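Local coordinates for Sn-glycerol-3-phosphate ABC transporter substrate-binding protein UspB (PDB 4MFI) that binds glycerophosphocholine and probably delivers it to an ABC transporter for uptake into Mycobacterium tuberculosis, at residues G278-A281 against D286-A289. Residues are numbered along the deposited sequence; the frame is centred on the assembly and turned at random.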
loop_
_atom_site.group_PDB
_atom_site.type_symbol
_atom_site.label_atom_id
_atom_site.label_comp_id
_atom_site.label_asym_id
_atom_site.label_seq_id
_atom_site.Cartn_x
_atom_site.Cartn_y
_atom_site.Cartn_z
ATOM N N GLY A 278 -0.620 14.279 8.500
ATOM C CA GLY A 278 0.279 14.530 9.616
ATOM C C GLY A 278 1.398 15.499 9.272
ATOM O O GLY A 278 1.731 16.390 10.063
ATOM N N ILE A 279 1.987 15.323 8.094
ATOM C CA ILE A 279 3.023 16.232 7.627
ATOM C C ILE A 279 2.456 17.638 7.427
ATOM O O ILE A 279 3.077 18.630 7.812
ATOM C CB ILE A 279 3.673 15.698 6.332
ATOM C CG1 ILE A 279 4.436 14.399 6.633
ATOM C CG2 ILE A 279 4.587 16.747 5.719
ATOM C CD1 ILE A 279 4.852 13.621 5.402
ATOM N N THR A 280 1.262 17.724 6.848
ATOM C CA THR A 280 0.628 19.021 6.635
ATOM C C THR A 280 0.422 19.757 7.959
ATOM O O THR A 280 0.642 20.968 8.056
ATOM C CB THR A 280 -0.720 18.871 5.907
ATOM O OG1 THR A 280 -0.506 18.203 4.661
ATOM C CG2 THR A 280 -1.344 20.240 5.645
ATOM N N ALA A 281 0.016 19.019 8.987
ATOM C CA ALA A 281 -0.256 19.613 10.292
ATOM C C ALA A 281 1.005 20.035 11.051
ATOM O O ALA A 281 0.952 20.937 11.885
ATOM C CB ALA A 281 -1.085 18.659 11.138
ATOM N N ASP A 286 7.074 25.495 3.562
ATOM C CA ASP A 286 6.302 25.146 2.375
ATOM C C ASP A 286 6.843 23.834 1.825
ATOM O O ASP A 286 8.055 23.689 1.631
ATOM C CB ASP A 286 6.442 26.249 1.325
ATOM C CG ASP A 286 5.465 26.105 0.178
ATOM O OD1 ASP A 286 4.523 25.287 0.275
ATOM O OD2 ASP A 286 5.632 26.835 -0.823
ATOM N N PHE A 287 5.957 22.874 1.579
ATOM C CA PHE A 287 6.384 21.611 0.996
ATOM C C PHE A 287 5.523 21.216 -0.193
ATOM O O PHE A 287 4.366 21.644 -0.333
ATOM C CB PHE A 287 6.445 20.485 2.049
ATOM C CG PHE A 287 5.098 19.967 2.480
ATOM C CD1 PHE A 287 4.387 20.601 3.486
ATOM C CD2 PHE A 287 4.562 18.827 1.898
ATOM C CE1 PHE A 287 3.151 20.124 3.889
ATOM C CE2 PHE A 287 3.320 18.341 2.293
ATOM C CZ PHE A 287 2.616 18.988 3.295
ATOM N N GLY A 288 6.108 20.407 -1.064
ATOM C CA GLY A 288 5.398 19.853 -2.193
ATOM C C GLY A 288 5.215 18.353 -2.074
ATOM O O GLY A 288 5.912 17.658 -1.320
ATOM N N ALA A 289 4.241 17.858 -2.822
ATOM C CA ALA A 289 4.054 16.432 -3.021
ATOM C C ALA A 289 4.151 16.179 -4.511
ATOM O O ALA A 289 3.629 16.955 -5.307
ATOM C CB ALA A 289 2.707 15.992 -2.495
#
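In the helix-to-strand connection where helix 276-282 leads into strand 287-290 of the binding-protein sheet, Ile-279 CG2 packs over one face of the Phe-287 ring. This is a CH-pi contact, with the methyl 17° off the ring normal and displaced toward the rim. Its nearest ring atom is Phe-287 CZ, 3.8 Å from Ile-279 CG2. With CG1 of Ile-279 beside the backbone N (chi1 -66°), CG2 is swung anti to that nitrogen and ends over the ring face. Thr-280 comes to a different part of the same ring: its OG1 sits at the edge, in the ring plane, 3.5 Å from Phe-287 CZ. That hydroxyl is hydrogen-bonded to the carbonyl O of Leu-276, one turn back in the helix; it makes no hydrogen bond across the contact. CE1 of Phe-287, next to CZ on the rim, lies 3.9 Å from Thr-280 CA. In this periplasmic-binding-protein fold, strand 287-290 pairs antiparallel with the long strand 144-160, and the chain enters it from the helix through a connection of only a few residues. From its place in the sheet, Phe-287 carries its ring to the helix. Phe-261 of helix 257-262 touches both Ile-279 and Phe-287, while Arg-367 makes a cation-pi interaction with the phenyl ring and donates from NH2 to the carbonyl O of Phe-287.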